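Local atomic coordinates of sensor protein KdpD (Escherichia coli, PDB entry 4Y2F), a protein that probably acts as the potassium-responsive sensor histidine kinase of a two-component system, using ATP to phosphorylate itself on histidine before signalling to a partner regulator. Residues Gln19-Thr24 with Ala129-Arg134; Tyr6-Ala11 with Thr125-Asn130; Ala30-Ala35 with Gln118-Thr123. All blocks are in the same frame, centred on the assembly; numbering follows the deposited sequence.

Contact 1 (Gln19-Thr24 with Ala129-Arg134); sequences QDIAAT and ANALER
Ile-21 meets Ala-131 and Leu-132 with two different branches, a compact illustration of how one forked side chain can join two helices. The longer arm carries its terminal methyl onto the small residue: Ile-21 CD1 lies 3.7 Å from Ala-131 CB. The shorter branch serves the neighbour, with Ile-21 CG2 3.8 Å from Leu-132 CD2 and 4.0 Å from Leu-132 CG. A lesser approach, Ile-21 CG2 to Ala-131 CB at 4.1 Å, ties the two halves together.

The torsions explain this division of labour. With chi1 at -61°, CG1 of Ile-21 lies beside its backbone N while CG2 stands anti to that N, and the fork straddles the step between the two consecutive residues opposite. Ala-131 faces helix 18-33 directly. Leu-132 leaves its helix more to the flank, and its branched end comes back so that CD2 meets Ile-21; the two side chains slide past each other in opposite directions, alongside and not head-on.

Further out, Leu-132 also rests on Leu-41, Leu-92 and Tyr-99 of the antiparallel sheet, while Ile-21 touches Leu-12 of helix 4-13. On the next residue of helix 115-142, Glu-133 bonds to Ser-94 and pairs with Lys-137, and a long, weak ion pair links it to Arg-134 of the second subunit.

All three touching residues are buried and meet solely through carbon. Cohesion between these helices of the GAF domain therefore comes here from dispersion and the exclusion of water, and the fit rests on how the two branches of Ile-21 are placed.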
loop_
_atom_site.group_PDB
_atom_site.type_symbol
_atom_site.label_atom_id
_atom_site.label_comp_id
_atom_site.label_asym_id
_atom_site.label_seq_id
_atom_site.Cartn_x
_atom_site.Cartn_y
_atom_site.Cartn_z
ATOM N N GLN A 19 -4.738 14.893 -9.556
ATOM C CA GLN A 19 -4.277 16.092 -8.865
ATOM C C GLN A 19 -4.519 15.996 -7.362
ATOM O O GLN A 19 -3.671 16.420 -6.566
ATOM C CB GLN A 19 -4.939 17.334 -9.465
ATOM C CG GLN A 19 -4.600 18.620 -8.737
ATOM C CD GLN A 19 -4.775 19.849 -9.602
ATOM O OE1 GLN A 19 -3.802 20.410 -10.103
ATOM N NE2 GLN A 19 -6.020 20.280 -9.779
ATOM N N ASP A 20 -5.670 15.445 -6.961
ATOM C CA ASP A 20 -5.910 15.139 -5.552
ATOM C C ASP A 20 -4.807 14.251 -4.990
ATOM O O ASP A 20 -4.264 14.523 -3.913
ATOM C CB ASP A 20 -7.255 14.424 -5.383
ATOM C CG ASP A 20 -8.444 15.354 -5.481
ATOM O OD1 ASP A 20 -8.254 16.586 -5.566
ATOM O OD2 ASP A 20 -9.580 14.838 -5.456
ATOM N N ILE A 21 -4.496 13.157 -5.693
ATOM C CA ILE A 21 -3.477 12.224 -5.213
ATOM C C ILE A 21 -2.123 12.914 -5.120
ATOM O O ILE A 21 -1.386 12.733 -4.143
ATOM C CB ILE A 21 -3.414 10.965 -6.103
ATOM C CG1 ILE A 21 -4.744 10.208 -6.082
ATOM C CG2 ILE A 21 -2.269 10.068 -5.693
ATOM C CD1 ILE A 21 -5.207 9.785 -4.700
ATOM N N ALA A 22 -1.775 13.709 -6.135
ATOM C CA ALA A 22 -0.501 14.415 -6.130
ATOM C C ALA A 22 -0.409 15.374 -4.949
ATOM O O ALA A 22 0.607 15.410 -4.245
ATOM C CB ALA A 22 -0.322 15.166 -7.448
ATOM N N ALA A 23 -1.469 16.155 -4.710
ATOM C CA ALA A 23 -1.446 17.104 -3.599
ATOM C C ALA A 23 -1.312 16.388 -2.261
ATOM O O ALA A 23 -0.503 16.782 -1.411
ATOM C CB ALA A 23 -2.699 17.978 -3.624
ATOM N N THR A 24 -2.089 15.321 -2.060
ATOM C CA THR A 24 -1.991 14.553 -0.827
ATOM C C THR A 24 -0.602 13.958 -0.662
ATOM O O THR A 24 -0.009 14.020 0.420
ATOM C CB THR A 24 -3.031 13.436 -0.847
ATOM O OG1 THR A 24 -4.342 14.000 -0.799
ATOM C CG2 THR A 24 -2.838 12.492 0.341
ATOM N N ALA A 129 1.434 4.898 -5.608
ATOM C CA ALA A 129 1.287 4.221 -6.889
ATOM C C ALA A 129 -0.029 3.461 -6.965
ATOM O O ALA A 129 -0.693 3.476 -8.003
ATOM C CB ALA A 129 2.463 3.273 -7.121
ATOM N N ASN A 130 -0.419 2.793 -5.872
ATOM C CA ASN A 130 -1.688 2.069 -5.845
ATOM C C ASN A 130 -2.861 3.014 -6.062
ATOM O O ASN A 130 -3.836 2.660 -6.736
ATOM C CB ASN A 130 -1.859 1.365 -4.496
ATOM C CG ASN A 130 -1.030 0.111 -4.369
ATOM O OD1 ASN A 130 -0.452 -0.371 -5.340
ATOM N ND2 ASN A 130 -0.993 -0.448 -3.164
ATOM N N ALA A 131 -2.793 4.217 -5.488
ATOM C CA ALA A 131 -3.875 5.185 -5.669
ATOM C C ALA A 131 -3.952 5.662 -7.114
ATOM O O ALA A 131 -5.039 5.723 -7.703
ATOM C CB ALA A 131 -3.694 6.355 -4.698
ATOM N N LEU A 132 -2.802 5.994 -7.703
ATOM C CA LEU A 132 -2.751 6.371 -9.111
ATOM C C LEU A 132 -3.241 5.242 -10.009
ATOM O O LEU A 132 -3.976 5.484 -10.971
ATOM C CB LEU A 132 -1.316 6.741 -9.479
ATOM C CG LEU A 132 -0.819 8.032 -8.847
ATOM C CD1 LEU A 132 0.657 8.263 -9.224
ATOM C CD2 LEU A 132 -1.684 9.194 -9.322
ATOM N N GLU A 133 -2.854 3.999 -9.699
ATOM C CA GLU A 133 -3.309 2.858 -10.492
ATOM C C GLU A 133 -4.823 2.716 -10.432
ATOM O O GLU A 133 -5.477 2.473 -11.452
ATOM C CB GLU A 133 -2.618 1.574 -10.012
ATOM C CG GLU A 133 -3.119 0.275 -10.665
ATOM C CD GLU A 133 -2.445 -0.968 -10.092
ATOM O OE1 GLU A 133 -1.955 -0.910 -8.948
ATOM O OE2 GLU A 133 -2.410 -2.005 -10.785
ATOM N N ARG A 134 -5.397 2.880 -9.240
ATOM C CA ARG A 134 -6.839 2.773 -9.091
ATOM C C ARG A 134 -7.561 3.824 -9.927
ATOM O O ARG A 134 -8.508 3.509 -10.656
ATOM C CB ARG A 134 -7.222 2.883 -7.618
ATOM C CG ARG A 134 -8.716 2.791 -7.402
ATOM C CD ARG A 134 -9.056 2.820 -5.930
ATOM N NE ARG A 134 -8.724 4.107 -5.323
ATOM C CZ ARG A 134 -7.736 4.296 -4.454
ATOM N NH1 ARG A 134 -6.964 3.279 -4.082
ATOM N NH2 ARG A 134 -7.519 5.508 -3.958
#

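Contact 2 (Tyr6-Ala11 with Thr125-Asn130); sequences YEMSKA and TLLVAN
Met-8 reaches across to Leu-127 and Val-128, lying at about a right angle to the valine and obliquely to the leucine. It starts straight: chi1 (-175°) and chi2 are both extended and carry SD away from its own helix, whereupon a bend at chi3 (67°) turns the methyl in. Met-8 CE consequently sits 4.0 Å from Leu-127 CB and 4.2 Å from Val-128 CG2. The sulfur follows the same valine branch, Met-8 SD being 4.2 Å from Val-128 CG2.

Leu-127 points at helix 4-13 and serves two partners. Its CD1 comes within 4.2 Å of Ser-9 CB, so the serine presents carbon to the interface. The hydroxyl is engaged within its own helix, Ser-9 OG donating to Tyr-6 O at 2.8 Å; that carbonyl also accepts the helical bond from Lys-10 N.

The two segments run nearly parallel, their axes inclined by 10° and 10.5 Å apart at closest approach. Phe-28 of helix 18-33 packs on Met-8 and Ser-25 on Val-128, so the third helix lines one flank. Leu-127 also packs on Leu-126 of the second subunit.

A long thioether thus spans a wide helix separation, and a buried serine pays its polar cost locally, leaving an apolar seam between helix 4-13 and the helix that also meets the other subunit.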
loop_
_atom_site.group_PDB
_atom_site.type_symbol
_atom_site.label_atom_id
_atom_site.label_comp_id
_atom_site.label_asym_id
_atom_site.label_seq_id
_atom_site.Cartn_x
_atom_site.Cartn_y
_atom_site.Cartn_z
ATOM N N TYR A 6 -0.533 5.249 7.635
ATOM C CA TYR A 6 -1.964 5.024 7.804
ATOM C C TYR A 6 -2.761 6.295 7.529
ATOM O O TYR A 6 -3.801 6.245 6.861
ATOM C CB TYR A 6 -2.226 4.509 9.219
ATOM C CG TYR A 6 -3.683 4.426 9.600
ATOM C CD1 TYR A 6 -4.427 3.289 9.325
ATOM C CD2 TYR A 6 -4.310 5.481 10.251
ATOM C CE1 TYR A 6 -5.760 3.205 9.677
ATOM C CE2 TYR A 6 -5.641 5.408 10.602
ATOM C CZ TYR A 6 -6.360 4.269 10.315
ATOM O OH TYR A 6 -7.688 4.188 10.669
ATOM N N GLU A 7 -2.296 7.442 8.036
ATOM C CA GLU A 7 -3.031 8.687 7.807
ATOM C C GLU A 7 -3.020 9.077 6.335
ATOM O O GLU A 7 -4.033 9.558 5.806
ATOM C CB GLU A 7 -2.494 9.823 8.678
ATOM C CG GLU A 7 -2.909 9.727 10.146
ATOM C CD GLU A 7 -4.417 9.790 10.355
ATOM O OE1 GLU A 7 -5.084 10.635 9.718
ATOM O OE2 GLU A 7 -4.933 8.984 11.159
ATOM N N MET A 8 -1.891 8.874 5.653
ATOM C CA MET A 8 -1.860 9.144 4.224
ATOM C C MET A 8 -2.790 8.203 3.473
ATOM O O MET A 8 -3.487 8.630 2.548
ATOM C CB MET A 8 -0.438 9.054 3.671
ATOM C CG MET A 8 -0.385 9.451 2.184
ATOM S SD MET A 8 1.221 9.299 1.385
ATOM C CE MET A 8 1.449 7.520 1.408
ATOM N N SER A 9 -2.855 6.934 3.885
ATOM C CA SER A 9 -3.742 5.988 3.208
ATOM C C SER A 9 -5.200 6.425 3.311
ATOM O O SER A 9 -5.972 6.280 2.351
ATOM C CB SER A 9 -3.549 4.567 3.759
ATOM O OG SER A 9 -4.332 4.344 4.922
ATOM N N LYS A 10 -5.602 6.973 4.462
ATOM C CA LYS A 10 -6.961 7.491 4.590
ATOM C C LYS A 10 -7.200 8.646 3.630
ATOM O O LYS A 10 -8.266 8.731 3.003
ATOM C CB LYS A 10 -7.225 7.944 6.025
ATOM C CG LYS A 10 -7.410 6.806 7.017
ATOM C CD LYS A 10 -7.313 7.297 8.460
ATOM C CE LYS A 10 -8.506 8.137 8.888
ATOM N NZ LYS A 10 -8.408 8.508 10.332
ATOM N N ALA A 11 -6.212 9.534 3.491
ATOM C CA ALA A 11 -6.364 10.679 2.605
ATOM C C ALA A 11 -6.331 10.253 1.140
ATOM O O ALA A 11 -7.071 10.803 0.314
ATOM C CB ALA A 11 -5.275 11.705 2.905
ATOM N N THR A 125 5.804 5.435 -1.527
ATOM C CA THR A 125 5.616 5.483 -2.976
ATOM C C THR A 125 4.756 4.329 -3.475
ATOM O O THR A 125 4.046 4.477 -4.476
ATOM C CB THR A 125 6.954 5.514 -3.723
ATOM O OG1 THR A 125 7.670 4.288 -3.524
ATOM C CG2 THR A 125 7.810 6.696 -3.270
ATOM N N LEU A 126 4.783 3.187 -2.783
ATOM C CA LEU A 126 3.926 2.076 -3.173
ATOM C C LEU A 126 2.456 2.417 -2.946
ATOM O O LEU A 126 1.606 2.121 -3.796
ATOM C CB LEU A 126 4.321 0.835 -2.381
ATOM C CG LEU A 126 3.502 -0.431 -2.568
ATOM C CD1 LEU A 126 3.429 -0.805 -4.049
ATOM C CD2 LEU A 126 4.165 -1.528 -1.777
ATOM N N LEU A 127 2.142 3.064 -1.825
ATOM C CA LEU A 127 0.756 3.452 -1.568
ATOM C C LEU A 127 0.293 4.521 -2.551
ATOM O O LEU A 127 -0.836 4.461 -3.060
ATOM C CB LEU A 127 0.617 3.944 -0.130
ATOM C CG LEU A 127 0.746 2.925 0.989
ATOM C CD1 LEU A 127 0.200 3.595 2.211
ATOM C CD2 LEU A 127 -0.054 1.672 0.701
ATOM N N VAL A 128 1.159 5.492 -2.869
ATOM C CA VAL A 128 0.811 6.491 -3.871
ATOM C C VAL A 128 0.562 5.832 -5.224
ATOM O O VAL A 128 -0.409 6.150 -5.923
ATOM C CB VAL A 128 1.902 7.573 -3.949
ATOM C CG1 VAL A 128 1.617 8.506 -5.117
ATOM C CG2 VAL A 128 1.969 8.335 -2.628
ATOM N N ALA A 129 1.434 4.898 -5.608
ATOM C CA ALA A 129 1.287 4.221 -6.889
ATOM C C ALA A 129 -0.029 3.461 -6.965
ATOM O O ALA A 129 -0.693 3.476 -8.003
ATOM C CB ALA A 129 2.463 3.273 -7.121
ATOM N N ASN A 130 -0.419 2.793 -5.872
ATOM C CA ASN A 130 -1.688 2.069 -5.845
ATOM C C ASN A 130 -2.861 3.014 -6.062
ATOM O O ASN A 130 -3.836 2.660 -6.736
ATOM C CB ASN A 130 -1.859 1.365 -4.496
ATOM C CG ASN A 130 -1.030 0.111 -4.369
ATOM O OD1 ASN A 130 -0.452 -0.371 -5.340
ATOM N ND2 ASN A 130 -0.993 -0.448 -3.164
#

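Contact 3 (Ala30-Ala35 with Gln118-Thr123)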
loop_
_atom_site.group_PDB
_atom_site.type_symbol
_atom_site.label_atom_id
_atom_site.label_comp_id
_atom_site.label_asym_id
_atom_site.label_seq_id
_atom_site.Cartn_x
_atom_site.Cartn_y
_atom_site.Cartn_z
ATOM N N ALA A 30 6.255 15.705 2.292
ATOM C CA ALA A 30 6.899 16.892 2.856
ATOM C C ALA A 30 6.971 16.832 4.367
ATOM O O ALA A 30 8.020 17.110 4.958
ATOM C CB ALA A 30 6.135 18.155 2.474
ATOM N N SER A 31 5.862 16.479 5.011
ATOM C CA SER A 31 5.813 16.458 6.464
ATOM C C SER A 31 6.620 15.291 7.033
ATOM O O SER A 31 7.436 15.477 7.942
ATOM C CB SER A 31 4.350 16.403 6.917
ATOM O OG SER A 31 4.244 16.025 8.271
ATOM N N THR A 32 6.406 14.079 6.508
ATOM C CA THR A 32 7.034 12.896 7.087
ATOM C C THR A 32 8.539 12.890 6.855
ATOM O O THR A 32 9.301 12.443 7.718
ATOM C CB THR A 32 6.417 11.642 6.465
ATOM O OG1 THR A 32 5.009 11.635 6.748
ATOM C CG2 THR A 32 7.069 10.368 6.991
ATOM N N PHE A 33 8.988 13.342 5.677
ATOM C CA PHE A 33 10.390 13.215 5.297
ATOM C C PHE A 33 11.117 14.545 5.292
ATOM O O PHE A 33 12.261 14.610 4.832
ATOM C CB PHE A 33 10.510 12.490 3.954
ATOM C CG PHE A 33 9.983 11.089 4.005
ATOM C CD1 PHE A 33 10.771 10.076 4.531
ATOM C CD2 PHE A 33 8.680 10.804 3.607
ATOM C CE1 PHE A 33 10.294 8.790 4.624
ATOM C CE2 PHE A 33 8.195 9.518 3.703
ATOM C CZ PHE A 33 9.006 8.509 4.215
ATOM N N HIS A 34 10.485 15.599 5.803
ATOM C CA HIS A 34 11.126 16.912 5.937
ATOM C C HIS A 34 11.747 17.350 4.618
ATOM O O HIS A 34 12.955 17.621 4.522
ATOM C CB HIS A 34 12.175 16.877 7.042
ATOM C CG HIS A 34 11.628 16.433 8.358
ATOM N ND1 HIS A 34 10.815 17.232 9.128
ATOM C CD2 HIS A 34 11.754 15.261 9.024
ATOM C CE1 HIS A 34 10.472 16.574 10.227
ATOM N NE2 HIS A 34 11.029 15.375 10.182
ATOM N N ALA A 35 10.900 17.417 3.596
ATOM C CA ALA A 35 11.387 17.558 2.228
ATOM C C ALA A 35 10.379 18.325 1.402
ATOM O O ALA A 35 9.194 18.383 1.734
ATOM C CB ALA A 35 11.595 16.185 1.584
ATOM N N GLN A 118 14.803 5.498 3.879
ATOM C CA GLN A 118 14.599 5.032 2.502
ATOM C C GLN A 118 13.581 3.904 2.425
ATOM O O GLN A 118 12.761 3.870 1.501
ATOM C CB GLN A 118 15.933 4.574 1.905
ATOM C CG GLN A 118 16.874 5.758 1.635
ATOM C CD GLN A 118 16.344 6.625 0.525
ATOM O OE1 GLN A 118 16.290 6.166 -0.627
ATOM N NE2 GLN A 118 15.933 7.837 0.839
ATOM N N ARG A 119 13.615 2.961 3.373
ATOM C CA ARG A 119 12.653 1.867 3.333
ATOM C C ARG A 119 11.243 2.382 3.596
ATOM O O ARG A 119 10.288 1.945 2.938
ATOM C CB ARG A 119 13.049 0.782 4.337
ATOM C CG ARG A 119 14.351 0.073 3.953
ATOM C CD ARG A 119 14.652 -1.154 4.815
ATOM N NE ARG A 119 14.852 -0.849 6.232
ATOM C CZ ARG A 119 16.031 -0.582 6.794
ATOM N NH1 ARG A 119 17.138 -0.536 6.061
ATOM N NH2 ARG A 119 16.100 -0.328 8.092
ATOM N N LEU A 120 11.100 3.351 4.505
ATOM C CA LEU A 120 9.788 3.944 4.758
ATOM C C LEU A 120 9.294 4.693 3.531
ATOM O O LEU A 120 8.119 4.575 3.142
ATOM C CB LEU A 120 9.839 4.866 5.978
ATOM C CG LEU A 120 8.487 5.510 6.274
ATOM C CD1 LEU A 120 7.443 4.446 6.650
ATOM C CD2 LEU A 120 8.639 6.520 7.396
ATOM N N LEU A 121 10.185 5.456 2.887
ATOM C CA LEU A 121 9.789 6.210 1.708
ATOM C C LEU A 121 9.354 5.280 0.588
ATOM O O LEU A 121 8.414 5.596 -0.150
ATOM C CB LEU A 121 10.944 7.102 1.268
ATOM C CG LEU A 121 10.701 7.980 0.031
ATOM C CD1 LEU A 121 9.495 8.879 0.199
ATOM C CD2 LEU A 121 11.966 8.820 -0.225
ATOM N N GLU A 122 9.995 4.115 0.459
ATOM C CA GLU A 122 9.550 3.175 -0.560
ATOM C C GLU A 122 8.122 2.715 -0.309
ATOM O O GLU A 122 7.329 2.584 -1.253
ATOM C CB GLU A 122 10.493 1.987 -0.653
ATOM C CG GLU A 122 10.027 1.024 -1.723
ATOM C CD GLU A 122 11.019 -0.052 -2.000
ATOM O OE1 GLU A 122 11.974 0.208 -2.757
ATOM O OE2 GLU A 122 10.851 -1.153 -1.442
ATOM N N THR A 123 7.765 2.479 0.952
ATOM C CA THR A 123 6.397 2.089 1.262
ATOM C C THR A 123 5.432 3.210 0.911
ATOM O O THR A 123 4.350 2.957 0.366
ATOM C CB THR A 123 6.280 1.723 2.736
ATOM O OG1 THR A 123 7.231 0.692 3.052
ATOM C CG2 THR A 123 4.890 1.202 3.040
#
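Phe-33 drives its ring into helix 115-142 between Leu-120 and Leu-121. Its CB points at that helix, and chi1 of -63° sets CG beside the backbone N, anti to the carbonyl carbon. Beyond CG, the CD2 side of the ring runs under a leucine methyl: Phe-33 CD2 is 4.0 Å from Leu-121 CD1, and Phe-33 CE2 is 3.8 Å from it. This is a CH-pi contact over the face, Leu-121 CD1 standing 20° off the ring normal. On the opposite face, near the rim, lies CG2 of Thr-32, the preceding residue.

The helix that bears this ring leads through a turn at His-34 into strand 35-42 of the antiparallel sheet, in a GAF fold whose helices 18-33 and 115-142 pack together against one face of that sheet. His-34 has positive phi, and Ala-35 N bonds back to Ala-30 O in the manner of a Schellman motif.

At CE1 the ring meets backbone as well as side chain, Phe-33 CE1 being 3.8 Å from both N and CB of Leu-121. The tip makes the nearest approach: Phe-33 CZ is 3.5 Å from Leu-121 CA and 3.7 Å from Leu-120 CG. Leu-120 approaches obliquely, and its CD2 also touches Thr-32 CG2 at 4.2 Å, the two side chains crossing at about a right angle. The hydroxyl of Thr-32 turns to a different neighbourhood, bonding chiefly to Asp-4, with the carbonyl of Phe-28 also near, while Phe-124 meets the Phe-33 ring edge-to-face.

Overall arrangement
All three contacts use helix 115-142. Their first segments follow the chain in the order 2, 1, 3, their partners on that helix in the order 3, 2, 1, contacts 2 and 1 sharing Ala-129 and Asn-130. Contacts 1 and 3 join it to helix 18-33, their centres 16 Å apart; because early residues of one meet late residues of the other, these two helices run antiparallel. Contact 2 brings in helix 4-13, its centre 8 Å from contact 1 and 12 Å from contact 3. Contacts 1 and 2 touch where Thr-24 packs on Ala-11. Every contact reaches the second subunit, so helix 115-142 packs on the other two helices and takes part in the subunit interface of this crystal.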